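Local coordinates for TIGR00266 family protein (Pseudomonas aeruginosa, PDB 1YOX) that is of unknown function but belongs to the AIM24 family, named for mitochondrial biogenesis and placed in the cupin clan, at residues C[43-49]-C[77-83]; C[36-42]-C[88-93]; C[7-11]-C[22-28]. One frame throughout, in Å; residues are numbered along the deposited sequence.

Contact 1 (C[43-49]-C[77-83]); sequences DIRFTAR and MTHFTNE
At one margin of an antiparallel six-stranded sheet, Phe-46 of outermost strand 44-48 stands opposite Phe-80 of strand 78-82, the strand directions 155° apart. Their non-hydrogen-bonded pair lies between two hydrogen-bonded ones, Arg-45 with Thr-81 and Thr-47 with His-79. At the first, Thr-81 N reaches Arg-45 O at 2.7 Å; at the second, His-79 N gives Thr-47 O an almost perfectly straight bond of 2.9 Å. Beyond the strand ends the pairing continues with Glu-83 N to Asp-43 O and Arg-49 N to Met-77 O.

On the inward face, Ile-44 sets CG2 at the edge of the Phe-80 ring, 4.0 Å from CD2, while Phe-46 meets the same ring with CB, 3.8 Å from CD2. Chi1 of 49° turns the Phe-46 ring off its neighbour toward Met-40 and Gly-198 of the second subunit. Flat, apolar Phe-80 suits the buried site, where it meets Phe-92 edge-to-face. The other face is more polar. His-79 lies with one ring face under the Arg-49 backbone, ND1 being 4.0 Å from Arg-49 C, and this buried nitrogen has no partner in the model. Thr-81, favoured in strands by its branched CB, spends its hydroxyl on Thr-29. A largely apolar inner face backed by a more polar outer one fits the margin of a sheet packed on a second sheet, consistent with a cupin-like beta sandwich.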
# COMPACT_ATOMS: atom_id res chain seq x y z
N ASP C 43 -20.67 4.25 22.76
CA ASP C 43 -20.41 3.91 24.16
C ASP C 43 -19.12 3.14 24.36
O ASP C 43 -18.96 2.49 25.39
CB ASP C 43 -21.61 3.14 24.77
CG ASP C 43 -22.98 3.71 24.35
OD1 ASP C 43 -23.95 2.92 24.29
OD2 ASP C 43 -23.07 4.93 24.07
N ILE C 44 -18.23 3.17 23.36
CA ILE C 44 -16.83 2.72 23.54
C ILE C 44 -16.00 3.73 24.33
O ILE C 44 -15.92 4.88 23.96
CB ILE C 44 -16.11 2.40 22.20
CG1 ILE C 44 -16.54 1.02 21.70
CG2 ILE C 44 -14.56 2.36 22.36
CD1 ILE C 44 -17.47 1.12 20.58
N ARG C 45 -15.41 3.28 25.43
CA ARG C 45 -14.43 4.06 26.20
C ARG C 45 -13.03 3.42 26.09
O ARG C 45 -12.88 2.19 25.97
CB ARG C 45 -14.84 4.14 27.68
CG ARG C 45 -16.17 4.88 27.98
CD ARG C 45 -16.07 6.38 27.74
NE ARG C 45 -17.39 6.96 27.50
CZ ARG C 45 -17.91 7.20 26.30
NH1 ARG C 45 -17.23 6.91 25.19
NH2 ARG C 45 -19.12 7.72 26.21
N PHE C 46 -12.02 4.27 26.14
CA PHE C 46 -10.62 3.84 25.97
C PHE C 46 -9.75 4.33 27.12
O PHE C 46 -9.88 5.48 27.58
CB PHE C 46 -10.08 4.36 24.64
CG PHE C 46 -10.33 5.82 24.42
CD1 PHE C 46 -9.51 6.79 25.00
CD2 PHE C 46 -11.40 6.24 23.64
CE1 PHE C 46 -9.74 8.15 24.80
CE2 PHE C 46 -11.65 7.60 23.43
CZ PHE C 46 -10.81 8.56 24.01
N THR C 47 -8.86 3.47 27.61
CA THR C 47 -7.96 3.86 28.68
C THR C 47 -6.53 3.38 28.44
O THR C 47 -6.32 2.21 28.06
CB THR C 47 -8.51 3.41 30.06
OG1 THR C 47 -9.79 4.02 30.27
CG2 THR C 47 -7.56 3.79 31.21
N ALA C 48 -5.57 4.30 28.63
CA ALA C 48 -4.13 4.01 28.57
C ALA C 48 -3.76 2.97 29.62
O ALA C 48 -3.79 3.26 30.81
CB ALA C 48 -3.30 5.29 28.76
N ARG C 49 -3.43 1.78 29.16
CA ARG C 49 -3.25 0.58 30.01
C ARG C 49 -4.38 0.38 31.03
O ARG C 49 -4.45 1.05 32.06
CB ARG C 49 -1.86 0.55 30.68
CG ARG C 49 -0.72 1.15 29.84
CD ARG C 49 0.65 0.66 30.34
NE ARG C 49 1.34 -0.15 29.34
CZ ARG C 49 1.07 -1.43 29.06
NH1 ARG C 49 0.11 -2.07 29.73
NH2 ARG C 49 1.76 -2.06 28.12
N MSE C 77 -0.15 -0.09 25.63
CA MSE C 77 -1.39 -0.73 25.21
C MSE C 77 -2.58 0.11 25.60
O MSE C 77 -2.66 0.58 26.73
CB MSE C 77 -1.52 -2.11 25.86
CG MSE C 77 -0.76 -3.25 25.18
SE MSE C 77 -1.56 -3.79 23.47
CE MSE C 77 -0.55 -2.55 22.28
N THR C 78 -3.52 0.30 24.68
CA THR C 78 -4.78 0.94 25.07
C THR C 78 -5.92 -0.08 25.14
O THR C 78 -6.01 -0.98 24.32
CB THR C 78 -5.17 2.10 24.17
OG1 THR C 78 -5.28 1.63 22.82
CG2 THR C 78 -4.14 3.23 24.27
N HIS C 79 -6.76 0.08 26.15
CA HIS C 79 -7.92 -0.79 26.36
C HIS C 79 -9.17 -0.10 25.84
O HIS C 79 -9.46 1.05 26.20
CB HIS C 79 -8.09 -1.12 27.85
CG HIS C 79 -7.07 -2.07 28.39
ND1 HIS C 79 -5.72 -1.98 28.09
CD2 HIS C 79 -7.19 -3.13 29.23
CE1 HIS C 79 -5.06 -2.94 28.71
NE2 HIS C 79 -5.93 -3.64 29.41
N PHE C 80 -9.90 -0.78 24.97
CA PHE C 80 -11.20 -0.27 24.49
C PHE C 80 -12.32 -1.13 25.10
O PHE C 80 -12.40 -2.32 24.84
CB PHE C 80 -11.25 -0.29 22.95
CG PHE C 80 -10.24 0.64 22.31
CD1 PHE C 80 -8.89 0.26 22.18
CD2 PHE C 80 -10.62 1.89 21.86
CE1 PHE C 80 -7.96 1.13 21.61
CE2 PHE C 80 -9.68 2.76 21.26
CZ PHE C 80 -8.36 2.37 21.14
N THR C 81 -13.16 -0.51 25.92
CA THR C 81 -14.27 -1.22 26.55
C THR C 81 -15.63 -0.70 26.12
O THR C 81 -15.82 0.52 25.92
CB THR C 81 -14.14 -1.22 28.09
OG1 THR C 81 -12.83 -1.67 28.44
CG2 THR C 81 -15.15 -2.20 28.74
N ASN C 82 -16.56 -1.64 25.96
CA ASN C 82 -17.99 -1.34 25.79
C ASN C 82 -18.67 -1.00 27.14
O ASN C 82 -18.91 -1.88 27.99
CB ASN C 82 -18.68 -2.52 25.13
CG ASN C 82 -20.16 -2.27 24.81
OD1 ASN C 82 -20.80 -3.08 24.13
ND2 ASN C 82 -20.70 -1.17 25.28
N GLU C 83 -18.96 0.29 27.32
CA GLU C 83 -19.58 0.81 28.54
C GLU C 83 -21.08 1.04 28.37
O GLU C 83 -21.71 1.73 29.20
CB GLU C 83 -18.94 2.16 28.92
CG GLU C 83 -17.44 2.14 28.97
CD GLU C 83 -16.92 1.98 30.37
OE1 GLU C 83 -16.73 3.02 31.03
OE2 GLU C 83 -16.73 0.82 30.82

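Contact 2 (C[36-42]-C[88-93]); sequences AMNYMTG and QHVAFA
Strands 37-40 and 88-92 run antiparallel, 166° apart, and Asn-38 and Tyr-39 together face Ala-91 in a classic beta bulge: Asn-38 N bonds Ala-91 O, Ala-91 N bonds Tyr-39 O at 2.9 Å, and Asn-38 has the helical backbone angles expected of the first bulge residue. Tyr-39 then lays its ring over the Ala-91 methyl as a CH-pi contact, CB being 3.6 Å from the ring centroid. Its chi1 of 67° swings the ring across to the partner strand, and alanine is small enough to fit beneath it; the hydroxyl goes on to Glu-21.

Toward the other end the Thr-41 hydroxyl both accepts and donates a hydrogen bond. With chi1 at 57°, OG1 accepts His-89 N at 2.8 Å and gives its own proton to Gln-88 OE1 at 2.6 Å, so a short side chain takes the place of a backbone acceptor. Met-37, Met-40, Val-90 and Phe-92 form an apolar face. Selenomethionine Met-37 bends so that CE presses on Val-90 CG1 at a tight 3.4 Å, while its CB sits 3.8 Å from Phe-92 CE2.

Strand 88-92 has strand 19-24 on its other flank, and Val-90, Met-37 and Met-40 pack on Phe-80 of strand 78-82. Tyr-39 and Met-40 pair with an antiparallel strand of the second subunit, which carries the sheet across the interface.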
# COMPACT_ATOMS: atom_id res chain seq x y z
N ALA C 36 -3.52 2.62 15.99
CA ALA C 36 -4.20 1.71 15.05
C ALA C 36 -5.73 1.87 14.91
O ALA C 36 -6.31 1.41 13.92
CB ALA C 36 -3.83 0.28 15.34
N MSE C 37 -6.39 2.53 15.85
CA MSE C 37 -7.84 2.67 15.77
C MSE C 37 -8.29 3.60 14.63
O MSE C 37 -7.77 4.71 14.47
CB MSE C 37 -8.42 3.14 17.11
CG MSE C 37 -8.67 4.64 17.18
SE MSE C 37 -10.49 5.15 16.62
CE MSE C 37 -11.19 3.83 17.76
N ASN C 38 -9.27 3.13 13.86
CA ASN C 38 -9.89 3.93 12.79
C ASN C 38 -11.18 4.61 13.21
O ASN C 38 -11.44 5.76 12.81
CB ASN C 38 -10.27 3.06 11.60
CG ASN C 38 -9.10 2.35 10.96
OD1 ASN C 38 -9.28 1.25 10.46
ND2 ASN C 38 -7.93 2.98 10.92
N TYR C 39 -12.03 3.87 13.94
CA TYR C 39 -13.32 4.38 14.39
C TYR C 39 -13.89 3.58 15.55
O TYR C 39 -13.56 2.42 15.76
CB TYR C 39 -14.35 4.49 13.24
CG TYR C 39 -14.80 3.16 12.66
CD1 TYR C 39 -14.26 2.70 11.46
CD2 TYR C 39 -15.75 2.36 13.30
CE1 TYR C 39 -14.63 1.49 10.92
CE2 TYR C 39 -16.13 1.11 12.75
CZ TYR C 39 -15.56 0.70 11.55
OH TYR C 39 -15.89 -0.51 10.95
N MSE C 40 -14.78 4.23 16.28
CA MSE C 40 -15.48 3.60 17.38
C MSE C 40 -16.86 4.20 17.54
O MSE C 40 -17.06 5.41 17.38
CB MSE C 40 -14.67 3.65 18.69
CG MSE C 40 -14.17 5.01 19.09
SE MSE C 40 -12.86 5.01 20.58
CE MSE C 40 -12.43 6.96 20.35
N THR C 41 -17.82 3.32 17.83
CA THR C 41 -19.19 3.70 18.15
C THR C 41 -19.31 4.32 19.55
O THR C 41 -18.33 4.43 20.30
CB THR C 41 -20.18 2.49 17.97
OG1 THR C 41 -19.75 1.40 18.78
CG2 THR C 41 -20.26 2.04 16.53
N GLY C 42 -20.53 4.71 19.89
CA GLY C 42 -20.78 5.76 20.88
C GLY C 42 -20.42 5.47 22.31
O GLY C 42 -19.92 6.35 23.03
N GLN C 88 -21.35 -2.85 20.67
CA GLN C 88 -20.60 -1.72 20.15
C GLN C 88 -19.42 -2.20 19.29
O GLN C 88 -19.04 -3.38 19.30
CB GLN C 88 -20.10 -0.84 21.28
CG GLN C 88 -21.16 -0.24 22.19
CD GLN C 88 -22.00 0.83 21.51
OE1 GLN C 88 -21.50 1.62 20.73
NE2 GLN C 88 -23.30 0.84 21.81
N HIS C 89 -18.82 -1.27 18.56
CA HIS C 89 -17.80 -1.62 17.60
C HIS C 89 -16.62 -0.66 17.65
O HIS C 89 -16.79 0.55 17.91
CB HIS C 89 -18.39 -1.66 16.20
CG HIS C 89 -19.57 -2.57 16.06
ND1 HIS C 89 -19.46 -3.88 15.62
CD2 HIS C 89 -20.89 -2.36 16.30
CE1 HIS C 89 -20.66 -4.43 15.60
NE2 HIS C 89 -21.54 -3.53 16.01
N VAL C 90 -15.42 -1.21 17.41
CA VAL C 90 -14.19 -0.44 17.22
C VAL C 90 -13.37 -1.13 16.13
O VAL C 90 -13.17 -2.33 16.20
CB VAL C 90 -13.26 -0.47 18.46
CG1 VAL C 90 -12.26 0.68 18.41
CG2 VAL C 90 -14.03 -0.46 19.76
N ALA C 91 -12.87 -0.38 15.15
CA ALA C 91 -12.03 -0.94 14.09
C ALA C 91 -10.53 -0.53 14.20
O ALA C 91 -10.21 0.58 14.69
CB ALA C 91 -12.60 -0.59 12.70
N PHE C 92 -9.65 -1.43 13.76
CA PHE C 92 -8.20 -1.26 13.84
C PHE C 92 -7.57 -1.63 12.52
O PHE C 92 -8.07 -2.53 11.86
CB PHE C 92 -7.59 -2.14 14.95
CG PHE C 92 -8.17 -1.89 16.31
CD1 PHE C 92 -9.12 -2.77 16.84
CD2 PHE C 92 -7.81 -0.76 17.03
CE1 PHE C 92 -9.68 -2.54 18.06
CE2 PHE C 92 -8.36 -0.49 18.27
CZ PHE C 92 -9.30 -1.40 18.81
N ALA C 93 -6.51 -0.91 12.14
CA ALA C 93 -5.66 -1.22 10.96
C ALA C 93 -4.21 -0.80 11.22
O ALA C 93 -3.94 0.18 11.94
CB ALA C 93 -6.17 -0.54 9.72

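Contact 3 (C[7-11]-C[22-28]); sequences ELDYR and IELDPGE
Leu-8 is the main protrusion here, its two methyls dividing between Ile-22 and Leu-24. CD1 comes obliquely onto Ile-22 CG2 at 3.9 Å; CD2 lies alongside Leu-24 CD1 at 3.8 Å, the two leucine side chains pointing the same way. A forked residue suits this groove, since one branch serves each neighbour, and Ala-123 of strand 119-123 adds a further wall. Chi1 of -70° sets CG beside the backbone N, from where the fork reaches across to strand 19-24.

Further along, Ile-22 CD1 rests against Tyr-10 CB, 4.1 Å away. The tyrosine ring itself leads off to stand edge-to-face with Phe-158. On the opposite face the shorter Asp-9 packs CB against the extended Glu-23. Their like-charged carboxylates, with Asp-9 OD2 4.6 Å from Glu-23 OE2, are tolerated at this more exposed rim, where Glu-23 also has a long, weak ion pair with Lys-87. Between them the backbone bond from Glu-23 N to Asp-9 O spans 2.8 Å.

Beyond strand 19-24 the chain turns back, and Glu-28 slides past Leu-8 in the opposite direction. Its OE1 accepts Asp-25 N at 2.9 Å and is linked by a water to Glu-23 O, 2.7 Å from that water, whose bond to Asp-9 N is weak. Glu-28 OE2 lies only 3.0 Å from Glu-7 O, two acceptors whose closeness may favour a protonated carboxyl. Pro-26 and positive-phi Gly-27 occupy the corners of a type II turn, the exit from a two-stranded antiparallel beta hairpin.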
# COMPACT_ATOMS: atom_id res chain seq x y z
N GLU C 7 -14.61 -15.32 22.98
CA GLU C 7 -14.78 -13.99 23.69
C GLU C 7 -15.15 -12.86 22.72
O GLU C 7 -16.17 -12.19 22.91
CB GLU C 7 -13.54 -13.63 24.56
CG GLU C 7 -13.58 -12.21 25.16
CD GLU C 7 -12.80 -12.01 26.50
OE1 GLU C 7 -12.34 -13.00 27.16
OE2 GLU C 7 -12.68 -10.81 26.88
N LEU C 8 -14.35 -12.66 21.67
CA LEU C 8 -14.58 -11.55 20.72
C LEU C 8 -15.13 -11.96 19.37
O LEU C 8 -14.59 -12.84 18.72
CB LEU C 8 -13.30 -10.73 20.51
CG LEU C 8 -12.81 -9.87 21.68
CD1 LEU C 8 -11.61 -9.03 21.24
CD2 LEU C 8 -13.92 -8.98 22.30
N ASP C 9 -16.20 -11.29 18.95
CA ASP C 9 -16.63 -11.33 17.57
C ASP C 9 -15.97 -10.20 16.77
O ASP C 9 -15.61 -9.16 17.32
CB ASP C 9 -18.15 -11.28 17.42
CG ASP C 9 -18.83 -12.50 18.05
OD1 ASP C 9 -19.03 -13.51 17.35
OD2 ASP C 9 -19.14 -12.45 19.26
N TYR C 10 -15.85 -10.42 15.47
CA TYR C 10 -15.16 -9.49 14.61
C TYR C 10 -15.56 -9.79 13.19
O TYR C 10 -16.12 -10.85 12.91
CB TYR C 10 -13.64 -9.64 14.77
CG TYR C 10 -13.15 -10.96 14.28
CD1 TYR C 10 -12.77 -11.14 12.95
CD2 TYR C 10 -13.11 -12.07 15.14
CE1 TYR C 10 -12.35 -12.36 12.49
CE2 TYR C 10 -12.67 -13.32 14.67
CZ TYR C 10 -12.30 -13.44 13.36
OH TYR C 10 -11.86 -14.65 12.90
N ARG C 11 -15.28 -8.85 12.31
CA ARG C 11 -15.25 -9.10 10.88
C ARG C 11 -14.04 -8.35 10.32
O ARG C 11 -13.72 -7.26 10.77
CB ARG C 11 -16.55 -8.66 10.21
CG ARG C 11 -17.02 -7.28 10.63
CD ARG C 11 -18.37 -6.92 10.02
NE ARG C 11 -18.65 -5.49 10.17
CZ ARG C 11 -18.91 -4.65 9.17
NH1 ARG C 11 -18.94 -5.08 7.90
NH2 ARG C 11 -19.14 -3.38 9.44
N ILE C 22 -13.89 -5.00 15.46
CA ILE C 22 -14.15 -5.80 16.64
C ILE C 22 -15.51 -5.42 17.20
O ILE C 22 -15.80 -4.25 17.42
CB ILE C 22 -13.10 -5.53 17.74
CG1 ILE C 22 -11.65 -5.71 17.21
CG2 ILE C 22 -13.41 -6.37 19.02
CD1 ILE C 22 -11.23 -7.15 16.89
N GLU C 23 -16.35 -6.44 17.40
CA GLU C 23 -17.67 -6.27 17.99
C GLU C 23 -17.58 -6.57 19.49
O GLU C 23 -17.25 -7.68 19.89
CB GLU C 23 -18.66 -7.21 17.31
CG GLU C 23 -20.08 -7.09 17.84
CD GLU C 23 -21.06 -7.83 16.98
OE1 GLU C 23 -21.40 -7.30 15.89
OE2 GLU C 23 -21.47 -8.95 17.37
N LEU C 24 -17.85 -5.55 20.30
CA LEU C 24 -17.78 -5.65 21.76
C LEU C 24 -19.18 -5.77 22.38
O LEU C 24 -20.01 -4.89 22.19
CB LEU C 24 -17.11 -4.38 22.32
CG LEU C 24 -15.60 -4.28 22.65
CD1 LEU C 24 -14.73 -5.30 21.95
CD2 LEU C 24 -15.05 -2.89 22.50
N ASP C 25 -19.45 -6.87 23.11
CA ASP C 25 -20.64 -6.94 24.00
C ASP C 25 -20.45 -6.07 25.25
O ASP C 25 -19.31 -5.68 25.57
CB ASP C 25 -21.00 -8.38 24.33
CG ASP C 25 -21.27 -9.20 23.08
OD1 ASP C 25 -21.92 -8.68 22.14
OD2 ASP C 25 -20.81 -10.37 23.01
N PRO C 26 -21.56 -5.69 25.94
CA PRO C 26 -21.40 -4.85 27.12
C PRO C 26 -20.41 -5.44 28.11
O PRO C 26 -20.43 -6.65 28.35
CB PRO C 26 -22.81 -4.83 27.71
CG PRO C 26 -23.69 -4.96 26.53
CD PRO C 26 -22.99 -5.95 25.65
N GLY C 27 -19.52 -4.61 28.63
CA GLY C 27 -18.48 -5.06 29.56
C GLY C 27 -17.23 -5.65 28.91
O GLY C 27 -16.25 -5.85 29.62
N GLU C 28 -17.25 -5.91 27.59
CA GLU C 28 -16.12 -6.58 26.89
C GLU C 28 -14.97 -5.63 26.49
O GLU C 28 -15.16 -4.43 26.35
CB GLU C 28 -16.60 -7.35 25.65
CG GLU C 28 -17.48 -8.57 25.93
CD GLU C 28 -17.61 -9.49 24.71
OE1 GLU C 28 -17.52 -8.99 23.56
OE2 GLU C 28 -17.78 -10.72 24.90
O HOH W 1 -18.04 -9.80 21.29

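Contact 2 is the buried one; contacts 1 and 3 are only partly buried and carry more charged residues. Contacts 2 and 3 belong to one four-stranded sheet, joined where strand 19-24 bonds strand 88-92, as in Leu-24 N to Gln-88 O. Contact 1 lies in the facing six-stranded sheet, and the apolar sides of contacts 1 and 2 meet around Phe-80, Val-90 and Met-40. The turn of contact 3 bridges to contact 1 through Gly-27 N and Asn-82 O. Regular pairing dominates contact 1, a bulge and a doubly bonded threonine hydroxyl mark contact 2, and water and carboxylates finish contact 3. All three touch the second subunit, contact 2 most extensively.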